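Local coordinates for separin (Saccharomyces cerevisiae, PDB 5U1T), which cleaves the cohesin subunit Scc1 as a caspase-like cysteine protease at the onset of anaphase, and is held inactive by securin until then, at residues A[526-531]-A[601-606]. Numbering follows the deposited sequence.
Sequences RMIFCS and SSFEMD
The first torsion of Phe603 (-178°) swings its ring out opposite the backbone nitrogen, toward helix 523-533, where it meets Ile528; with CG1 of Ile528 beside the backbone nitrogen, the CG2 methyl is the branch anti to it. The closest approach is 4.1 Å, between Ile528 CG2 and Phe603 CE1, and the methyl comes in at a slant, neither over the face of the ring nor at its edge. A beta-branched isoleucine suits this place: it gives the ring an apolar methyl, while the side chain also packs on Leu470 and Phe474 of helix 470-485.

The same ring carbon, Phe603 CE1, lies 4.4 Å from Ser531 CB, which sits at the edge of the ring and near its plane. It is the methylene of the serine that faces the aromatic group. Its hydroxyl is turned back to its own helix, where Ser531 OG donates to Met527 O at 3.0 Å, with the donor tilted 28° from the carbonyl plane. This bond satisfies the buried hydroxyl, and the same carbonyl oxygen also takes the helical bond from Ser531 N.

Across the 8.9 Å between the CA atoms of Ile528 and Phe603, the long, flat phenylalanine does most of the bridging. Its ring also meets Phe474 and Val563 and, at about 15° between planes, an aromatic side chain of another protein's chain, probably securin, which also hydrogen-bonds to Phe603 O through an aromatic side chain. This is apolar helix-to-helix packing in the helical domain of separase, with one aromatic residue bridging neighbouring helices and helping to line the surface that receives this partner.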
loop_
_atom_site.group_PDB
_atom_site.type_symbol
_atom_site.label_atom_id
_atom_site.label_comp_id
_atom_site.label_asym_id
_atom_site.label_seq_id
_atom_site.Cartn_x
_atom_site.Cartn_y
_atom_site.Cartn_z
ATOM N N ARG A 526 -26.872 -17.784 3.493
ATOM C CA ARG A 526 -25.989 -17.396 4.575
ATOM C C ARG A 526 -24.593 -17.095 4.056
ATOM O O ARG A 526 -23.914 -16.221 4.590
ATOM C CB ARG A 526 -25.935 -18.486 5.628
ATOM C CG ARG A 526 -27.289 -18.860 6.140
ATOM C CD ARG A 526 -27.163 -19.883 7.217
ATOM N NE ARG A 526 -26.383 -19.348 8.316
ATOM C CZ ARG A 526 -25.947 -20.070 9.342
ATOM N NH1 ARG A 526 -25.238 -19.479 10.298
ATOM N NH2 ARG A 526 -26.211 -21.371 9.412
ATOM N N MET A 527 -24.180 -17.803 3.003
ATOM C CA MET A 527 -22.855 -17.594 2.410
ATOM C C MET A 527 -22.748 -16.239 1.756
ATOM O O MET A 527 -21.755 -15.563 1.919
ATOM C CB MET A 527 -22.522 -18.684 1.398
ATOM C CG MET A 527 -22.107 -19.969 2.062
ATOM S SD MET A 527 -21.818 -21.348 0.952
ATOM C CE MET A 527 -20.301 -20.900 0.148
ATOM N N ILE A 528 -23.774 -15.832 1.022
ATOM C CA ILE A 528 -23.760 -14.495 0.462
ATOM C C ILE A 528 -23.722 -13.494 1.622
ATOM O O ILE A 528 -22.963 -12.530 1.577
ATOM C CB ILE A 528 -24.964 -14.232 -0.460
ATOM C CG1 ILE A 528 -24.842 -15.085 -1.725
ATOM C CG2 ILE A 528 -25.013 -12.771 -0.857
ATOM C CD1 ILE A 528 -25.972 -14.934 -2.714
ATOM N N PHE A 529 -24.501 -13.754 2.673
ATOM C CA PHE A 529 -24.583 -12.868 3.840
ATOM C C PHE A 529 -23.230 -12.637 4.531
ATOM O O PHE A 529 -22.829 -11.503 4.781
ATOM C CB PHE A 529 -25.581 -13.441 4.839
ATOM C CG PHE A 529 -25.796 -12.586 6.031
ATOM C CD1 PHE A 529 -26.488 -11.392 5.926
ATOM C CD2 PHE A 529 -25.323 -12.980 7.274
ATOM C CE1 PHE A 529 -26.693 -10.588 7.040
ATOM C CE2 PHE A 529 -25.528 -12.192 8.395
ATOM C CZ PHE A 529 -26.215 -10.995 8.280
ATOM N N CYS A 530 -22.549 -13.729 4.849
ATOM C CA CYS A 530 -21.208 -13.697 5.425
ATOM C C CYS A 530 -20.196 -12.918 4.583
ATOM O O CYS A 530 -19.408 -12.117 5.099
ATOM C CB CYS A 530 -20.703 -15.124 5.611
ATOM S SG CYS A 530 -21.587 -16.018 6.872
ATOM N N SER A 531 -20.230 -13.173 3.283
ATOM C CA SER A 531 -19.319 -12.530 2.360
ATOM C C SER A 531 -19.554 -11.043 2.338
ATOM O O SER A 531 -18.610 -10.270 2.211
ATOM C CB SER A 531 -19.462 -13.116 0.961
ATOM O OG SER A 531 -19.064 -14.478 0.982
ATOM N N SER A 601 -23.344 -9.966 -12.196
ATOM C CA SER A 601 -23.645 -9.403 -10.887
ATOM C C SER A 601 -22.653 -8.390 -10.400
ATOM O O SER A 601 -21.522 -8.395 -10.792
ATOM C CB SER A 601 -23.784 -10.491 -9.816
ATOM O OG SER A 601 -23.309 -11.757 -10.213
ATOM N N SER A 602 -23.082 -7.537 -9.498
ATOM C CA SER A 602 -22.182 -6.615 -8.885
ATOM C C SER A 602 -21.483 -7.402 -7.844
ATOM O O SER A 602 -20.391 -7.094 -7.454
ATOM C CB SER A 602 -22.930 -5.455 -8.277
ATOM O OG SER A 602 -23.520 -5.824 -7.065
ATOM N N PHE A 603 -22.135 -8.441 -7.391
ATOM C CA PHE A 603 -21.528 -9.349 -6.441
ATOM C C PHE A 603 -20.279 -9.988 -7.073
ATOM O O PHE A 603 -19.253 -10.174 -6.420
ATOM C CB PHE A 603 -22.549 -10.398 -6.033
ATOM C CG PHE A 603 -22.071 -11.370 -5.018
ATOM C CD1 PHE A 603 -21.857 -10.979 -3.705
ATOM C CD2 PHE A 603 -21.897 -12.702 -5.354
ATOM C CE1 PHE A 603 -21.471 -11.889 -2.752
ATOM C CE2 PHE A 603 -21.491 -13.617 -4.401
ATOM C CZ PHE A 603 -21.285 -13.202 -3.094
ATOM N N GLU A 604 -20.366 -10.316 -8.354
ATOM C CA GLU A 604 -19.236 -10.933 -9.014
ATOM C C GLU A 604 -18.169 -9.895 -9.411
ATOM O O GLU A 604 -16.980 -10.142 -9.228
ATOM C CB GLU A 604 -19.685 -11.724 -10.231
ATOM C CG GLU A 604 -18.561 -12.525 -10.811
ATOM C CD GLU A 604 -18.932 -13.165 -12.107
ATOM O OE1 GLU A 604 -18.038 -13.337 -12.947
ATOM O OE2 GLU A 604 -20.128 -13.483 -12.297
ATOM N N MET A 605 -18.610 -8.750 -9.937
ATOM C CA MET A 605 -17.748 -7.596 -10.211
ATOM C C MET A 605 -16.850 -7.220 -9.040
ATOM O O MET A 605 -15.642 -7.056 -9.193
ATOM C CB MET A 605 -18.585 -6.369 -10.583
ATOM C CG MET A 605 -19.376 -6.515 -11.864
ATOM S SD MET A 605 -18.217 -6.725 -13.220
ATOM C CE MET A 605 -18.317 -8.503 -13.545
ATOM N N ASP A 606 -17.461 -7.054 -7.877
ATOM C CA ASP A 606 -16.736 -6.696 -6.675
ATOM C C ASP A 606 -15.811 -7.807 -6.269
ATOM O O ASP A 606 -14.765 -7.553 -5.699
ATOM C CB ASP A 606 -17.685 -6.393 -5.524
ATOM C CG ASP A 606 -18.545 -5.185 -5.786
ATOM O OD1 ASP A 606 -18.306 -4.473 -6.802
ATOM O OD2 ASP A 606 -19.468 -4.950 -4.968
#